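Local coordinates for protein succinyl-CoA ligase (ADP-forming) subunit alpha (Methanosaeta concilii, PDB 6HXI) that belongs to the CoA-ligase family, here joined to a citrate synthase-type helical domain, and binds coenzyme A, at residues D499-A509 / I537-L547. Sequence-based numbering, arbitrary orientation. Where two conformers were deposited one is given.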
loop_
_atom_site.group_PDB
_atom_site.type_symbol
_atom_site.label_atom_id
_atom_site.label_comp_id
_atom_site.label_asym_id
_atom_site.label_seq_id
_atom_site.Cartn_x
_atom_site.Cartn_y
_atom_site.Cartn_z
ATOM N N ASP B 499 12.513 -7.653 -30.103
ATOM C CA ASP B 499 11.382 -7.686 -29.166
ATOM C C ASP B 499 10.178 -7.075 -29.919
ATOM O O ASP B 499 10.279 -5.962 -30.453
ATOM C CB ASP B 499 11.668 -6.897 -27.876
ATOM C CG ASP B 499 10.538 -6.911 -26.851
ATOM O OD1 ASP B 499 9.368 -7.054 -27.256
ATOM O OD2 ASP B 499 10.823 -6.745 -25.644
ATOM N N LYS B 500 9.066 -7.829 -30.007
ATOM C CA LYS B 500 7.876 -7.360 -30.719
ATOM C C LYS B 500 7.259 -6.092 -30.096
ATOM O O LYS B 500 6.846 -5.211 -30.849
ATOM C CB LYS B 500 6.829 -8.468 -30.889
ATOM C CG LYS B 500 6.216 -8.480 -32.295
ATOM C CD LYS B 500 7.066 -9.268 -33.312
ATOM C CE LYS B 500 6.190 -9.957 -34.332
ATOM N NZ LYS B 500 6.825 -11.188 -34.885
ATOM N N ARG B 501 7.261 -5.990 -28.743
ATOM C CA ARG B 501 6.723 -4.857 -27.982
ATOM C C ARG B 501 7.344 -3.544 -28.457
ATOM O O ARG B 501 6.622 -2.557 -28.618
ATOM C CB ARG B 501 6.962 -5.026 -26.475
ATOM C CG ARG B 501 6.395 -6.300 -25.847
ATOM C CD ARG B 501 6.356 -6.240 -24.316
ATOM N NE ARG B 501 7.644 -6.534 -23.670
ATOM C CZ ARG B 501 7.942 -6.198 -22.413
ATOM N NH1 ARG B 501 7.057 -5.549 -21.659
ATOM N NH2 ARG B 501 9.138 -6.477 -21.911
ATOM N N VAL B 502 8.671 -3.554 -28.720
ATOM C CA VAL B 502 9.498 -2.433 -29.187
ATOM C C VAL B 502 9.136 -2.101 -30.583
ATOM O O VAL B 502 8.970 -0.930 -30.909
ATOM C CB VAL B 502 11.026 -2.749 -29.078
ATOM C CG1 VAL B 502 11.889 -1.725 -29.812
ATOM C CG2 VAL B 502 11.477 -2.897 -27.635
ATOM N N GLN B 503 9.070 -3.112 -31.439
ATOM C CA GLN B 503 8.825 -2.892 -32.853
ATOM C C GLN B 503 7.443 -2.337 -33.108
ATOM O O GLN B 503 7.308 -1.441 -33.931
ATOM C CB GLN B 503 9.123 -4.147 -33.688
ATOM C CG GLN B 503 9.493 -3.871 -35.163
ATOM C CD GLN B 503 10.470 -2.728 -35.401
ATOM O OE1 GLN B 503 11.681 -2.812 -35.102
ATOM N NE2 GLN B 503 9.952 -1.638 -35.968
ATOM N N LEU B 504 6.445 -2.808 -32.344
ATOM C CA LEU B 504 5.073 -2.300 -32.414
ATOM C C LEU B 504 5.035 -0.788 -32.074
ATOM O O LEU B 504 4.412 -0.029 -32.798
ATOM C CB LEU B 504 4.156 -3.103 -31.471
ATOM C CG LEU B 504 3.750 -4.490 -32.010
ATOM C CD1 LEU B 504 3.688 -5.553 -30.876
ATOM C CD2 LEU B 504 2.443 -4.413 -32.800
ATOM N N LEU B 505 5.782 -0.369 -31.032
ATOM C CA LEU B 505 5.889 1.025 -30.563
ATOM C C LEU B 505 6.624 1.910 -31.534
ATOM O O LEU B 505 6.131 2.978 -31.892
ATOM C CB LEU B 505 6.527 1.095 -29.172
ATOM C CG LEU B 505 5.716 0.606 -28.000
ATOM C CD1 LEU B 505 6.588 0.375 -26.804
ATOM C CD2 LEU B 505 4.580 1.571 -27.645
ATOM N N ILE B 506 7.773 1.461 -32.005
ATOM C CA ILE B 506 8.556 2.193 -32.990
ATOM C C ILE B 506 7.844 2.294 -34.344
ATOM O O ILE B 506 7.916 3.364 -34.982
ATOM C CB ILE B 506 9.957 1.560 -33.135
ATOM C CG1 ILE B 506 10.839 1.878 -31.911
ATOM C CG2 ILE B 506 10.605 1.970 -34.469
ATOM C CD1 ILE B 506 12.368 1.420 -32.081
ATOM N N SER B 507 7.216 1.198 -34.823
ATOM C CA SER B 507 6.555 1.264 -36.141
ATOM C C SER B 507 5.391 2.292 -36.115
ATOM O O SER B 507 5.305 3.165 -36.977
ATOM C CB SER B 507 6.154 -0.120 -36.664
ATOM O OG SER B 507 5.380 -0.865 -35.736
ATOM N N TYR B 508 4.616 2.279 -35.043
ATOM C CA TYR B 508 3.558 3.268 -34.848
ATOM C C TYR B 508 4.080 4.743 -34.844
ATOM O O TYR B 508 3.474 5.590 -35.486
ATOM C CB TYR B 508 2.741 2.934 -33.576
ATOM C CG TYR B 508 1.588 3.891 -33.347
ATOM C CD1 TYR B 508 0.348 3.667 -33.939
ATOM C CD2 TYR B 508 1.779 5.098 -32.677
ATOM C CE1 TYR B 508 -0.683 4.602 -33.842
ATOM C CE2 TYR B 508 0.749 6.036 -32.561
ATOM C CZ TYR B 508 -0.488 5.766 -33.114
ATOM O OH TYR B 508 -1.497 6.677 -33.018
ATOM N N ALA B 509 5.129 5.057 -34.092
ATOM C CA ALA B 509 5.666 6.418 -34.005
ATOM C C ALA B 509 6.248 6.877 -35.318
ATOM O O ALA B 509 5.990 8.006 -35.750
ATOM C CB ALA B 509 6.699 6.504 -32.897
ATOM N N ILE B 537 19.997 -3.863 -27.589
ATOM C CA ILE B 537 18.955 -3.233 -28.393
ATOM C C ILE B 537 18.225 -2.249 -27.527
ATOM O O ILE B 537 18.349 -2.276 -26.304
ATOM C CB ILE B 537 17.989 -4.275 -29.086
ATOM C CG1 ILE B 537 17.332 -5.248 -28.067
ATOM C CG2 ILE B 537 18.714 -5.063 -30.179
ATOM C CD1 ILE B 537 15.863 -5.682 -28.397
ATOM N N LEU B 538 17.453 -1.387 -28.162
ATOM C CA LEU B 538 16.600 -0.438 -27.474
ATOM C C LEU B 538 15.446 -1.307 -26.959
ATOM O O LEU B 538 14.771 -1.966 -27.753
ATOM C CB LEU B 538 16.124 0.598 -28.496
ATOM C CG LEU B 538 15.573 1.909 -27.990
ATOM C CD1 LEU B 538 16.575 2.652 -27.054
ATOM C CD2 LEU B 538 15.149 2.774 -29.170
ATOM N N ASN B 539 15.347 -1.449 -25.634
ATOM C CA ASN B 539 14.322 -2.267 -25.011
ATOM C C ASN B 539 12.963 -1.489 -24.899
ATOM O O ASN B 539 12.887 -0.325 -25.310
ATOM C CB ASN B 539 14.825 -2.833 -23.664
ATOM C CG ASN B 539 15.030 -1.826 -22.557
ATOM O OD1 ASN B 539 14.266 -0.889 -22.373
ATOM N ND2 ASN B 539 16.037 -2.040 -21.739
ATOM N N VAL B 540 11.909 -2.150 -24.371
ATOM C CA VAL B 540 10.543 -1.604 -24.236
ATOM C C VAL B 540 10.526 -0.346 -23.378
ATOM O O VAL B 540 9.881 0.625 -23.777
ATOM C CB VAL B 540 9.478 -2.657 -23.765
ATOM C CG1 VAL B 540 8.064 -2.119 -23.905
ATOM C CG2 VAL B 540 9.590 -3.921 -24.593
ATOM N N ASP B 541 11.213 -0.370 -22.211
ATOM C CA ASP B 541 11.280 0.761 -21.301
ATOM C C ASP B 541 11.936 1.981 -21.932
ATOM O O ASP B 541 11.424 3.082 -21.769
ATOM C CB ASP B 541 11.941 0.382 -19.963
ATOM C CG ASP B 541 11.061 -0.517 -19.103
ATOM O OD1 ASP B 541 10.185 -1.210 -19.669
ATOM O OD2 ASP B 541 11.256 -0.537 -17.870
ATOM N N GLY B 542 13.006 1.764 -22.688
ATOM C CA GLY B 542 13.697 2.822 -23.414
ATOM C C GLY B 542 12.813 3.447 -24.454
ATOM O O GLY B 542 12.698 4.674 -24.528
ATOM N N CYS B 543 12.154 2.587 -25.224
ATOM C CA CYS B 543 11.236 2.934 -26.284
ATOM C C CYS B 543 10.091 3.844 -25.784
ATOM O O CYS B 543 9.795 4.836 -26.434
ATOM C CB CYS B 543 10.696 1.664 -26.926
ATOM S SG CYS B 543 10.000 1.922 -28.566
ATOM N N ILE B 544 9.492 3.531 -24.618
ATOM C CA ILE B 544 8.383 4.300 -24.042
ATOM C C ILE B 544 8.853 5.687 -23.598
ATOM O O ILE B 544 8.224 6.663 -23.988
ATOM C CB ILE B 544 7.632 3.514 -22.928
ATOM C CG1 ILE B 544 6.921 2.268 -23.518
ATOM C CG2 ILE B 544 6.648 4.395 -22.121
ATOM C CD1 ILE B 544 6.691 1.196 -22.461
ATOM N N GLY B 545 9.931 5.754 -22.804
ATOM C CA GLY B 545 10.478 7.016 -22.326
ATOM C C GLY B 545 10.858 7.975 -23.448
ATOM O O GLY B 545 10.462 9.140 -23.436
ATOM N N ILE B 546 11.579 7.473 -24.454
ATOM C CA ILE B 546 12.036 8.261 -25.580
ATOM C C ILE B 546 10.858 8.711 -26.448
ATOM O O ILE B 546 10.786 9.892 -26.806
ATOM C CB ILE B 546 13.115 7.463 -26.377
ATOM C CG1 ILE B 546 14.430 7.381 -25.584
ATOM C CG2 ILE B 546 13.309 8.013 -27.812
ATOM C CD1 ILE B 546 15.264 6.056 -25.836
ATOM N N LEU B 547 9.936 7.783 -26.794
ATOM C CA LEU B 547 8.806 8.163 -27.651
ATOM C C LEU B 547 7.845 9.094 -26.953
ATOM O O LEU B 547 7.184 9.889 -27.605
ATOM C CB LEU B 547 8.084 6.943 -28.240
ATOM C CG LEU B 547 8.911 6.127 -29.234
ATOM C CD1 LEU B 547 8.174 4.890 -29.640
ATOM C CD2 LEU B 547 9.276 6.943 -30.421
#
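Val-540 lies over one face of the Arg-501 guanidinium, its CG2 3.3 Å above the plane and shifted toward the rim. The same methyl meets the Asp-499 carboxylate, with OD2 3.3 Å from Val-540 CG2, and so touches both Asp-499 OD2 and Arg-501 NE, the two atoms of a long salt bridge. The arginine chain bends at chi3 (-81°), which carries its head back over Val-540. Asp-499 also N-caps its helix: OD1 accepts from Arg-501 N on the anti side, 30° out of the carboxylate plane. Asn-539 N-caps the other helix, its OD1 taking a nearly straight bond from Gly-542 N, three residues on. Both helices belong to the citrate synthase-like region and run nearly parallel, their axes 9.2 Å apart at closest approach, with a signed crossing angle of 19°. Between them Leu-505 is a knob in the hole formed by Val-540, Cys-543, Ile-544 and Leu-547, its CD1 3.8 Å from Ile-544 CG1. In the conformer described, the Cys-543 sulfur reaches between Leu-505 CB and Ile-506 CG1. Val-502 puts CG2 against the backbone at the Asn-539 to Val-540 junction, 3.4 Å from Val-540 N. Farther along, Leu-547 straddles the end of the contact: CD1 touches the Leu-505 carbonyl oxygen, while CD2 sits 3.6 Å from Ala-509 CB. Phe-404 of helix 399-412 packs on both Leu-505 and Leu-547.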